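Local coordinates for oxidoreductase, short chain dehydrogenase/reductase family protein (Bifidobacterium adolescentis L2-32, PDB 6OW4) that acts as an NADH-dependent 20beta-hydroxysteroid dehydrogenase of the short-chain dehydrogenase/reductase family, oxidising or reducing the steroid side chain at C20, at residues F[43-48]-F[123-128]; F[68-73]-F[93-98]; F[189-194]-F[247-252]; F[252-257]-F[289-294]. All coordinates share one frame; numbering follows the deposited sequence.

Interaction 1 (F[43-48]-F[123-128]). With NAD (nicotinamide-adenine-dinucleotide), chain N.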
# COMPACT_ATOMS: atom_id res chain seq x y z
N LYS F 43 -7.25 32.28 -3.82
CA LYS F 43 -8.55 32.26 -3.11
C LYS F 43 -9.04 30.81 -3.02
O LYS F 43 -8.79 30.04 -3.97
CB LYS F 43 -9.56 33.14 -3.85
CG LYS F 43 -9.03 34.51 -4.28
CD LYS F 43 -10.06 35.36 -4.97
CE LYS F 43 -9.51 36.70 -5.40
NZ LYS F 43 -10.38 37.34 -6.42
N GLY F 44 -9.71 30.46 -1.92
CA GLY F 44 -10.21 29.10 -1.66
C GLY F 44 -11.05 29.06 -0.41
O GLY F 44 -11.25 30.12 0.20
N PHE F 45 -11.53 27.87 -0.03
CA PHE F 45 -12.40 27.66 1.16
C PHE F 45 -11.92 26.44 1.96
O PHE F 45 -11.21 25.58 1.41
CB PHE F 45 -13.86 27.54 0.74
CG PHE F 45 -14.22 26.30 -0.04
CD1 PHE F 45 -14.16 26.28 -1.43
CD2 PHE F 45 -14.65 25.16 0.61
CE1 PHE F 45 -14.50 25.14 -2.14
CE2 PHE F 45 -14.99 24.02 -0.10
CZ PHE F 45 -14.92 24.01 -1.47
N VAL F 46 -12.30 26.42 3.23
CA VAL F 46 -11.97 25.34 4.22
C VAL F 46 -13.28 24.91 4.89
O VAL F 46 -13.96 25.79 5.45
CB VAL F 46 -10.94 25.83 5.26
CG1 VAL F 46 -10.68 24.78 6.32
CG2 VAL F 46 -9.64 26.29 4.60
N THR F 47 -13.61 23.62 4.81
CA THR F 47 -14.82 23.03 5.44
C THR F 47 -14.44 22.53 6.84
O THR F 47 -13.25 22.26 7.05
CB THR F 47 -15.43 21.92 4.57
OG1 THR F 47 -14.64 20.74 4.72
CG2 THR F 47 -15.51 22.30 3.11
N GLY F 48 -15.42 22.43 7.74
CA GLY F 48 -15.19 22.14 9.17
C GLY F 48 -14.26 23.16 9.80
O GLY F 48 -13.45 22.77 10.67
N ASP F 123 -9.11 28.64 -6.03
CA ASP F 123 -7.78 28.10 -6.43
C ASP F 123 -7.48 26.84 -5.62
O ASP F 123 -6.78 25.96 -6.15
CB ASP F 123 -6.67 29.13 -6.23
CG ASP F 123 -6.81 30.39 -7.07
OD1 ASP F 123 -6.58 30.30 -8.29
OD2 ASP F 123 -7.14 31.44 -6.50
N PHE F 124 -7.95 26.77 -4.38
CA PHE F 124 -7.76 25.62 -3.46
C PHE F 124 -9.04 25.35 -2.67
O PHE F 124 -9.86 26.27 -2.50
CB PHE F 124 -6.59 25.89 -2.51
CG PHE F 124 -6.82 27.03 -1.56
CD1 PHE F 124 -7.41 26.82 -0.32
CD2 PHE F 124 -6.46 28.32 -1.91
CE1 PHE F 124 -7.63 27.88 0.55
CE2 PHE F 124 -6.67 29.38 -1.04
CZ PHE F 124 -7.26 29.16 0.19
N ALA F 125 -9.19 24.12 -2.18
CA ALA F 125 -10.29 23.68 -1.30
C ALA F 125 -9.74 22.66 -0.29
O ALA F 125 -9.16 21.65 -0.73
CB ALA F 125 -11.41 23.10 -2.12
N PHE F 126 -9.90 22.95 1.00
CA PHE F 126 -9.57 22.02 2.11
C PHE F 126 -10.88 21.41 2.62
O PHE F 126 -11.58 22.04 3.44
CB PHE F 126 -8.77 22.72 3.21
CG PHE F 126 -8.32 21.82 4.34
CD1 PHE F 126 -7.95 20.51 4.10
CD2 PHE F 126 -8.26 22.30 5.64
CE1 PHE F 126 -7.53 19.69 5.14
CE2 PHE F 126 -7.85 21.48 6.68
CZ PHE F 126 -7.48 20.18 6.42
N LEU F 127 -11.20 20.21 2.14
CA LEU F 127 -12.49 19.50 2.37
C LEU F 127 -12.34 18.65 3.63
O LEU F 127 -12.15 17.42 3.52
CB LEU F 127 -12.82 18.69 1.11
CG LEU F 127 -12.71 19.49 -0.19
CD1 LEU F 127 -12.40 18.58 -1.37
CD2 LEU F 127 -13.98 20.29 -0.44
N ASN F 128 -12.41 19.32 4.79
CA ASN F 128 -11.98 18.81 6.12
C ASN F 128 -13.19 18.33 6.92
O ASN F 128 -13.01 17.44 7.78
CB ASN F 128 -11.18 19.89 6.85
CG ASN F 128 -10.88 19.54 8.30
OD1 ASN F 128 -10.08 18.65 8.57
ND2 ASN F 128 -11.51 20.26 9.22
PA NAD N . -13.96 18.67 14.77
O1A NAD N . -15.11 17.79 15.14
O2A NAD N . -14.03 19.98 15.57
O5B NAD N . -13.97 19.02 13.22
C5B NAD N . -15.01 18.56 12.37
C4B NAD N . -15.77 19.80 11.82
O4B NAD N . -16.64 19.31 10.62
C3B NAD N . -16.54 20.32 12.67
O3B NAD N . -16.32 21.77 12.80
C2B NAD N . -18.09 20.06 12.13
O2B NAD N . -18.95 21.17 12.51
C1B NAD N . -18.01 19.95 10.87
N9A NAD N . -19.10 19.05 10.38
C8A NAD N . -19.56 17.80 10.63
N7A NAD N . -20.63 17.57 9.83
C5A NAD N . -20.83 18.67 9.08
C6A NAD N . -21.79 18.96 8.10
N6A NAD N . -22.89 18.27 7.51
N1A NAD N . -21.78 20.16 7.48
C2A NAD N . -20.84 21.11 7.81
N3A NAD N . -19.89 20.82 8.78
C4A NAD N . -19.89 19.60 9.41
O3 NAD N . -12.56 17.88 15.13
PN NAD N . -11.28 17.84 14.15
O1N NAD N . -10.17 17.12 14.85
O2N NAD N . -10.85 19.28 13.83
O5D NAD N . -11.66 17.04 12.82
C5D NAD N . -11.53 17.64 11.54
C4D NAD N . -11.37 16.53 10.47
O4D NAD N . -10.27 15.87 10.68
C3D NAD N . -12.51 15.53 10.55
O3D NAD N . -12.96 15.23 9.29
C2D NAD N . -11.87 14.28 11.22
O2D NAD N . -12.63 13.08 10.79
C1D NAD N . -10.65 14.30 10.80
N1N NAD N . -9.68 13.65 11.69
C2N NAD N . -9.36 14.20 12.92
C3N NAD N . -8.43 13.57 13.76
C7N NAD N . -8.07 14.17 15.14
O7N NAD N . -7.72 13.44 16.05
N7N NAD N . -8.13 15.57 15.37
C4N NAD N . -7.82 12.40 13.36
C5N NAD N . -8.14 11.84 12.13
C6N NAD N . -9.06 12.48 11.29
O HOH W 1 -12.01 20.73 11.94
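Phe124 lays its ring flat over Gly44, whose CA sits 3.5 Å from the ring centroid in a CH-pi contact. Its CG stands between the backbone N and the carbonyl carbon (chi1 65°), which turns CG toward the neighbouring strand, where the ring then lies over Gly44. An alanine in place of this phenylalanine would probably open a gap above Gly44 and leave Leu61 of helix 52-63 without its ring partner. Next along the same face, Val46 CG1 meets Phe126 CD2 at 3.5 Å. The other face pairs the Phe45 ring with Ala125 CB, 3.7 Å from CZ, and helix 142-170 packs on both residues. Between these layers run the parallel backbones, joined by Phe126 N to Phe45 O (3.0 Å) and Thr47 N to Phe126 O (2.9 Å). At the far end Asp123 OD2 takes Lys43 N on its anti lone pair at 2.8 Å. At the cofactor end Asn128 is positioned by Thr179, which bonds its OD1, while ND2 and Gly48 O share a water that reaches NAD O2N. Asn128 O accepts NAD O3D at 2.7 Å. These are the central strands of a Rossmann fold, ending in the TGxxxGxG and NAG sequences of short-chain dehydrogenases.

Interaction 2 (F[68-73]-F[93-98]). With NAD (nicotinamide-adenine-dinucleotide), chain N.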
# COMPACT_ATOMS: atom_id res chain seq x y z
N VAL F 68 -9.73 33.16 2.24
CA VAL F 68 -10.26 31.88 2.79
C VAL F 68 -11.71 32.08 3.24
O VAL F 68 -11.94 32.91 4.14
CB VAL F 68 -9.38 31.34 3.94
CG1 VAL F 68 -9.68 29.88 4.23
CG2 VAL F 68 -7.90 31.54 3.67
N ALA F 69 -12.65 31.35 2.63
CA ALA F 69 -14.04 31.21 3.09
C ALA F 69 -14.09 30.12 4.17
O ALA F 69 -13.73 28.98 3.85
CB ALA F 69 -14.96 30.90 1.94
N LEU F 70 -14.50 30.48 5.39
CA LEU F 70 -14.60 29.54 6.54
C LEU F 70 -15.99 28.89 6.51
O LEU F 70 -16.98 29.59 6.81
CB LEU F 70 -14.36 30.31 7.85
CG LEU F 70 -13.08 31.14 7.91
CD1 LEU F 70 -12.92 31.78 9.28
CD2 LEU F 70 -11.86 30.31 7.57
N VAL F 71 -16.05 27.61 6.15
CA VAL F 71 -17.31 26.85 5.92
C VAL F 71 -17.52 25.86 7.07
O VAL F 71 -16.58 25.09 7.37
CB VAL F 71 -17.29 26.14 4.55
CG1 VAL F 71 -18.57 25.36 4.30
CG2 VAL F 71 -17.02 27.11 3.42
N ASP F 72 -18.69 25.90 7.71
CA ASP F 72 -19.13 24.94 8.76
C ASP F 72 -20.65 25.03 8.90
O ASP F 72 -21.28 25.73 8.08
CB ASP F 72 -18.39 25.21 10.08
CG ASP F 72 -18.21 23.96 10.94
OD1 ASP F 72 -19.22 23.31 11.23
OD2 ASP F 72 -17.05 23.66 11.29
N LEU F 73 -21.22 24.34 9.89
CA LEU F 73 -22.69 24.21 10.10
C LEU F 73 -23.31 25.59 10.34
O LEU F 73 -22.65 26.49 10.86
CB LEU F 73 -22.95 23.29 11.29
CG LEU F 73 -22.64 21.81 11.05
CD1 LEU F 73 -22.66 21.03 12.36
CD2 LEU F 73 -23.62 21.20 10.06
N THR F 93 -6.15 39.95 5.05
CA THR F 93 -6.68 39.14 3.92
C THR F 93 -8.21 39.10 3.97
O THR F 93 -8.78 39.31 5.06
CB THR F 93 -6.12 37.71 3.95
OG1 THR F 93 -4.82 37.73 4.53
CG2 THR F 93 -6.06 37.09 2.58
N ASN F 94 -8.85 38.82 2.83
CA ASN F 94 -10.33 38.65 2.71
C ASN F 94 -10.70 37.24 3.20
O ASN F 94 -10.84 36.34 2.35
CB ASN F 94 -10.83 38.93 1.29
CG ASN F 94 -12.33 38.85 1.17
OD1 ASN F 94 -13.06 39.16 2.11
ND2 ASN F 94 -12.82 38.43 0.01
N VAL F 95 -10.82 37.08 4.52
CA VAL F 95 -11.29 35.82 5.18
C VAL F 95 -12.76 36.01 5.56
O VAL F 95 -13.03 36.73 6.54
CB VAL F 95 -10.42 35.47 6.41
CG1 VAL F 95 -10.80 34.12 7.00
CG2 VAL F 95 -8.93 35.51 6.08
N ILE F 96 -13.67 35.41 4.78
CA ILE F 96 -15.15 35.52 4.96
C ILE F 96 -15.66 34.26 5.67
O ILE F 96 -14.86 33.32 5.87
CB ILE F 96 -15.86 35.75 3.61
CG1 ILE F 96 -15.82 34.50 2.71
CG2 ILE F 96 -15.28 36.97 2.91
CD1 ILE F 96 -16.78 34.56 1.54
N ALA F 97 -16.95 34.25 6.03
CA ALA F 97 -17.66 33.11 6.67
C ALA F 97 -18.89 32.74 5.83
O ALA F 97 -19.68 33.65 5.51
CB ALA F 97 -18.04 33.48 8.08
N LEU F 98 -19.02 31.46 5.48
CA LEU F 98 -20.18 30.90 4.73
C LEU F 98 -20.61 29.59 5.39
O LEU F 98 -19.81 28.64 5.39
CB LEU F 98 -19.77 30.67 3.27
CG LEU F 98 -19.48 31.93 2.46
CD1 LEU F 98 -18.84 31.58 1.13
CD2 LEU F 98 -20.75 32.75 2.23
PA NAD N . -13.96 18.67 14.77
O1A NAD N . -15.11 17.79 15.14
O2A NAD N . -14.03 19.98 15.57
O5B NAD N . -13.97 19.02 13.22
C5B NAD N . -15.01 18.56 12.37
C4B NAD N . -15.77 19.80 11.82
O4B NAD N . -16.64 19.31 10.62
C3B NAD N . -16.54 20.32 12.67
O3B NAD N . -16.32 21.77 12.80
C2B NAD N . -18.09 20.06 12.13
O2B NAD N . -18.95 21.17 12.51
C1B NAD N . -18.01 19.95 10.87
N9A NAD N . -19.10 19.05 10.38
C8A NAD N . -19.56 17.80 10.63
N7A NAD N . -20.63 17.57 9.83
C5A NAD N . -20.83 18.67 9.08
C6A NAD N . -21.79 18.96 8.10
N6A NAD N . -22.89 18.27 7.51
N1A NAD N . -21.78 20.16 7.48
C2A NAD N . -20.84 21.11 7.81
N3A NAD N . -19.89 20.82 8.78
C4A NAD N . -19.89 19.60 9.41
O3 NAD N . -12.56 17.88 15.13
PN NAD N . -11.28 17.84 14.15
O1N NAD N . -10.17 17.12 14.85
O2N NAD N . -10.85 19.28 13.83
O5D NAD N . -11.66 17.04 12.82
C5D NAD N . -11.53 17.64 11.54
C4D NAD N . -11.37 16.53 10.47
O4D NAD N . -10.27 15.87 10.68
C3D NAD N . -12.51 15.53 10.55
O3D NAD N . -12.96 15.23 9.29
C2D NAD N . -11.87 14.28 11.22
O2D NAD N . -12.63 13.08 10.79
C1D NAD N . -10.65 14.30 10.80
N1N NAD N . -9.68 13.65 11.69
C2N NAD N . -9.36 14.20 12.92
C3N NAD N . -8.43 13.57 13.76
C7N NAD N . -8.07 14.17 15.14
O7N NAD N . -7.72 13.44 16.05
N7N NAD N . -8.13 15.57 15.37
C4N NAD N . -7.82 12.40 13.36
C5N NAD N . -8.14 11.84 12.13
C6N NAD N . -9.06 12.48 11.29
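Leu70 meets the 93-98 segment with its whole side chain. Its CB rests 3.6 Å from Ile96 O. CG, anti to the carbonyl carbon (chi1 -52°), lies 3.5 Å from the same Ile96 O and 3.9 Å from Val95 CG1. Beyond it the chain forks, and both methyls stay on Val95: CD2 is 4.0 Å from Val95 CG1, and CD1 touches the same atom, so one valine methyl lies against the flat side of the leucine's branched end. Leu80 and Ala84 of helix 77-91 close in as well. Both backbone polar atoms of Leu70 pair with the neighbouring strand, Leu70 N with Ile96 O at 2.9 Å and Leu70 O with Leu98 N at 3.1 Å. On the opposite face of the sheet Ala69 CB packs against Ile96 CG1 at 3.8 Å and touches Leu98 CD1, under helix 105-119. Past the paired region the 68-73 segment reaches the cofactor. Asp72 OD1 accepts NAD O2B at 2.5 Å and OD2 accepts O3B; the carboxylate is fixed by Leu73 N on OD1 and Ala50 N on OD2, while the Leu73 side chain touches the adenine. Strands 66-72 and 96-99 with helix 77-91 make a beta-alpha-beta unit of the Rossmann fold, and an acid gripping both adenosine ribose hydroxyls at the C-terminal end of the fold's second strand, here 66-72, is the hallmark of NAD(H)-preferring members.

Interaction 3 (F[189-194]-F[247-252])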
# COMPACT_ATOMS: atom_id res chain seq x y z
N TYR F 189 -5.73 0.90 17.07
CA TYR F 189 -5.39 -0.10 18.12
C TYR F 189 -5.62 0.52 19.51
O TYR F 189 -5.16 1.66 19.74
CB TYR F 189 -3.95 -0.57 17.94
CG TYR F 189 -3.38 -1.32 19.12
CD1 TYR F 189 -3.58 -2.69 19.26
CD2 TYR F 189 -2.66 -0.66 20.10
CE1 TYR F 189 -3.06 -3.38 20.35
CE2 TYR F 189 -2.14 -1.34 21.19
CZ TYR F 189 -2.34 -2.70 21.31
OH TYR F 189 -1.83 -3.37 22.38
N MET F 190 -6.29 -0.22 20.40
CA MET F 190 -6.49 0.14 21.83
C MET F 190 -6.45 -1.14 22.69
O MET F 190 -7.53 -1.69 22.98
CB MET F 190 -7.82 0.86 22.05
CG MET F 190 -7.78 2.33 21.67
SD MET F 190 -6.64 3.31 22.68
CE MET F 190 -7.60 3.49 24.19
N MET F 191 -5.24 -1.57 23.05
CA MET F 191 -4.97 -2.64 24.06
C MET F 191 -5.75 -3.91 23.72
O MET F 191 -6.60 -4.33 24.54
CB MET F 191 -5.34 -2.15 25.46
CG MET F 191 -4.55 -0.93 25.91
SD MET F 191 -5.13 -0.27 27.49
CE MET F 191 -4.66 -1.59 28.60
N GLY F 192 -5.47 -4.50 22.55
CA GLY F 192 -6.04 -5.79 22.10
C GLY F 192 -7.19 -5.62 21.12
O GLY F 192 -7.23 -6.37 20.13
N SER F 193 -8.09 -4.66 21.40
CA SER F 193 -9.34 -4.40 20.64
C SER F 193 -9.20 -3.12 19.82
O SER F 193 -8.42 -2.24 20.16
CB SER F 193 -10.52 -4.32 21.58
OG SER F 193 -10.65 -5.52 22.33
N PRO F 194 -9.97 -2.99 18.71
CA PRO F 194 -9.97 -1.76 17.91
C PRO F 194 -10.95 -0.70 18.46
O PRO F 194 -11.86 -1.07 19.17
CB PRO F 194 -10.44 -2.27 16.54
CG PRO F 194 -11.42 -3.38 16.89
CD PRO F 194 -10.87 -4.01 18.15
N HIS F 247 -4.66 8.93 27.68
CA HIS F 247 -3.66 9.66 26.85
C HIS F 247 -2.42 8.79 26.64
O HIS F 247 -2.10 8.50 25.47
CB HIS F 247 -3.33 11.02 27.49
CG HIS F 247 -2.11 11.68 26.94
ND1 HIS F 247 -0.84 11.38 27.38
CD2 HIS F 247 -1.97 12.65 26.00
CE1 HIS F 247 0.04 12.12 26.73
NE2 HIS F 247 -0.63 12.90 25.88
N ASP F 248 -1.75 8.40 27.73
CA ASP F 248 -0.49 7.60 27.72
C ASP F 248 -0.75 6.21 27.12
O ASP F 248 0.18 5.65 26.51
CB ASP F 248 0.13 7.51 29.12
CG ASP F 248 0.78 8.79 29.61
OD1 ASP F 248 1.48 9.44 28.80
OD2 ASP F 248 0.58 9.14 30.79
N ALA F 249 -1.97 5.67 27.29
CA ALA F 249 -2.39 4.36 26.75
C ALA F 249 -2.54 4.45 25.22
O ALA F 249 -2.10 3.50 24.54
CB ALA F 249 -3.68 3.91 27.39
N MET F 250 -3.13 5.54 24.72
CA MET F 250 -3.38 5.79 23.27
C MET F 250 -2.06 5.94 22.52
O MET F 250 -2.01 5.53 21.34
CB MET F 250 -4.21 7.06 23.07
CG MET F 250 -5.66 6.91 23.47
SD MET F 250 -6.52 8.50 23.51
CE MET F 250 -6.95 8.69 21.79
N LEU F 251 -1.03 6.52 23.15
CA LEU F 251 0.27 6.86 22.51
C LEU F 251 1.28 5.71 22.68
O LEU F 251 2.46 5.92 22.33
CB LEU F 251 0.80 8.16 23.13
CG LEU F 251 -0.12 9.37 23.01
CD1 LEU F 251 0.49 10.58 23.71
CD2 LEU F 251 -0.42 9.69 21.56
N GLU F 252 0.84 4.56 23.19
CA GLU F 252 1.59 3.27 23.17
C GLU F 252 2.26 3.10 21.80
O GLU F 252 3.50 2.90 21.76
CB GLU F 252 0.65 2.09 23.40
CG GLU F 252 0.51 1.66 24.85
CD GLU F 252 -0.29 0.38 25.04
OE1 GLU F 252 0.02 -0.61 24.35
OE2 GLU F 252 -1.22 0.38 25.86
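Ala249, in the last turn of helix 244-250, directs its CB at the hairpin and meets Met191 SD at 4.4 Å, a light touch at the surface. Met250 makes the firmer apolar contact: its CG lies 3.8 Å from Met190 SD and 4.0 Å from Met190 CE. Met190 reaches it by folding back on itself, with bends at chi2 (-64°) and chi3 (-77°) that bring sulfur and methyl against the helix. Met250 also packs on Tyr232, and its side chain comes within about 7 Å of the bound NAD. After the chain leaves the helix, Glu252 extends its carboxylate between Tyr189 and Met191. OE2 lies 3.6 Å from Met191 CG, the two side chains running roughly perpendicular. OE1 sits in the plane of the Tyr189 ring, at its edge, 3.9 Å from both CE2 and OH, with the carboxylate and ring planes 77° apart. The receiving hairpin is a tight two-residue turn, tied by Met190 N to Ser193 O at 2.9 Å, and Met191 N lies over one face of the Tyr189 ring, toward its rim. A second subunit meets this spot: its Phe294 stacks edge-to-face on Tyr189, and its own Glu252 brings OE2 close to OE1. No hydrogen bond or salt bridge joins hairpin and helix end, so the contact rests on van der Waals packing, thioether against alkyl carbons and carboxylate against Met191 CG and the Tyr189 edge, while the facing glutamates would probably repel each other unless a proton is taken up, raising their apparent pKa.

Interaction 4 (F[252-257]-F[289-294])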
# COMPACT_ATOMS: atom_id res chain seq x y z
N GLU F 252 0.84 4.56 23.19
CA GLU F 252 1.59 3.27 23.17
C GLU F 252 2.26 3.10 21.80
O GLU F 252 3.50 2.90 21.76
CB GLU F 252 0.65 2.09 23.40
CG GLU F 252 0.51 1.66 24.85
CD GLU F 252 -0.29 0.38 25.04
OE1 GLU F 252 0.02 -0.61 24.35
OE2 GLU F 252 -1.22 0.38 25.86
N VAL F 253 1.47 3.20 20.73
CA VAL F 253 1.82 2.79 19.34
C VAL F 253 2.15 4.03 18.50
O VAL F 253 2.09 3.93 17.26
CB VAL F 253 0.68 1.96 18.71
CG1 VAL F 253 0.56 0.60 19.38
CG2 VAL F 253 -0.65 2.69 18.74
N VAL F 254 2.49 5.16 19.14
CA VAL F 254 3.01 6.39 18.48
C VAL F 254 4.44 6.61 18.95
O VAL F 254 4.65 7.07 20.07
CB VAL F 254 2.11 7.62 18.76
CG1 VAL F 254 2.61 8.85 18.02
CG2 VAL F 254 0.66 7.35 18.42
N PRO F 255 5.46 6.27 18.13
CA PRO F 255 6.86 6.44 18.52
C PRO F 255 7.21 7.79 19.14
O PRO F 255 8.01 7.81 20.07
CB PRO F 255 7.61 6.28 17.18
CG PRO F 255 6.73 5.34 16.38
CD PRO F 255 5.31 5.69 16.79
N MET F 256 6.63 8.88 18.63
CA MET F 256 6.91 10.27 19.10
C MET F 256 6.28 10.50 20.49
O MET F 256 6.67 11.48 21.15
CB MET F 256 6.38 11.31 18.11
CG MET F 256 7.26 11.45 16.87
SD MET F 256 6.84 12.85 15.80
CE MET F 256 7.09 14.22 16.93
N HIS F 257 5.36 9.63 20.91
CA HIS F 257 4.75 9.61 22.27
C HIS F 257 4.18 10.99 22.61
O HIS F 257 4.43 11.47 23.73
CB HIS F 257 5.77 9.13 23.31
CG HIS F 257 6.14 7.69 23.16
ND1 HIS F 257 5.19 6.69 23.10
CD2 HIS F 257 7.35 7.08 23.07
CE1 HIS F 257 5.80 5.52 22.97
NE2 HIS F 257 7.12 5.74 22.95
N GLY F 289 3.02 11.03 13.63
CA GLY F 289 4.18 10.85 14.53
C GLY F 289 4.73 9.43 14.53
O GLY F 289 5.25 9.00 15.57
N GLY F 290 4.62 8.73 13.39
CA GLY F 290 5.20 7.39 13.17
C GLY F 290 4.25 6.25 13.51
O GLY F 290 4.73 5.10 13.54
N TYR F 291 2.97 6.54 13.74
CA TYR F 291 1.93 5.52 14.07
C TYR F 291 1.95 4.41 13.02
O TYR F 291 1.93 3.22 13.41
CB TYR F 291 0.53 6.14 14.17
CG TYR F 291 -0.56 5.14 14.48
CD1 TYR F 291 -1.09 4.34 13.49
CD2 TYR F 291 -1.04 4.98 15.77
CE1 TYR F 291 -2.08 3.40 13.76
CE2 TYR F 291 -2.03 4.06 16.06
CZ TYR F 291 -2.55 3.26 15.05
OH TYR F 291 -3.53 2.34 15.32
N SER F 292 1.99 4.78 11.74
CA SER F 292 1.84 3.87 10.57
C SER F 292 2.98 2.85 10.51
O SER F 292 2.82 1.85 9.77
CB SER F 292 1.78 4.64 9.28
OG SER F 292 3.05 5.16 8.92
N VAL F 293 4.08 3.09 11.22
CA VAL F 293 5.25 2.16 11.28
C VAL F 293 4.82 0.89 12.01
O VAL F 293 5.25 -0.20 11.59
CB VAL F 293 6.48 2.81 11.95
CG1 VAL F 293 7.62 1.82 12.07
CG2 VAL F 293 6.93 4.07 11.21
N PHE F 294 4.03 1.03 13.08
CA PHE F 294 3.43 -0.09 13.85
C PHE F 294 2.08 -0.47 13.23
O PHE F 294 1.88 -1.61 12.81
CB PHE F 294 3.27 0.29 15.33
CG PHE F 294 4.56 0.59 16.05
CD1 PHE F 294 5.64 -0.28 15.97
CD2 PHE F 294 4.68 1.73 16.83
CE1 PHE F 294 6.82 -0.00 16.64
CE2 PHE F 294 5.87 2.00 17.50
CZ PHE F 294 6.93 1.13 17.41
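Val253 runs alongside the Tyr291 ring, with Val253 CG2 only 3.3 Å from Tyr291 CE2. Val254 CG2 comes to the edge of the same ring at 3.9 Å from CD2. Farther out, the tyrosine OH bonds Tyr189 N. An alanine in place of this tyrosine would probably leave the two valines facing a gap and Tyr189 N without its mate. Beside this, Val253 O is buried with no polar partner and lies at the edge of the Phe294 ring, 3.4 Å from CD2. Pro255 and Phe294 pass one another, antiparallel in direction, CG to CE2 at 3.6 Å, while Pro255 CD sits 3.4 Å from Gly290 O. The loop here is a type I beta turn, Val254 to His257, closed by His257 N to Val254 O at 2.8 Å, and it packs on the C-terminal tail after the last strand of the sheet. Gly289 and Gly290 have positive phi, and a CB on either would press on the turn. Toward the outer side the fit slackens. Met256 N reaches Gly289 O by a weak bond, and Met256 SD lies 3.6 Å from Gly289 CA. The exposed His257 ring lies with one face against Val254 O, its ND1 bonded to Leu251 O.

In the fold
Interactions 1 and 2 are neighbours in one parallel sheet, their centres 9 Å apart, and Val46 O meets Val71 N at 2.9 Å where strands 42-47 and 66-72 join. Both end at NAD, interaction 2 at the adenosine ribose and adenine, interaction 1 at the nicotinamide ribose and, through water, a phosphate. Interactions 3 and 4 form a second cluster, with centres 11 Å apart; they share Glu252, and Tyr189 N lies 3.2 Å from Tyr291 OH. That cluster stands clear of the strands, its nearest atoms about 16 Å from interaction 1. It faces other subunits, yet Met250 comes within about 7 Å of NAD and Tyr291 within about 10 Å.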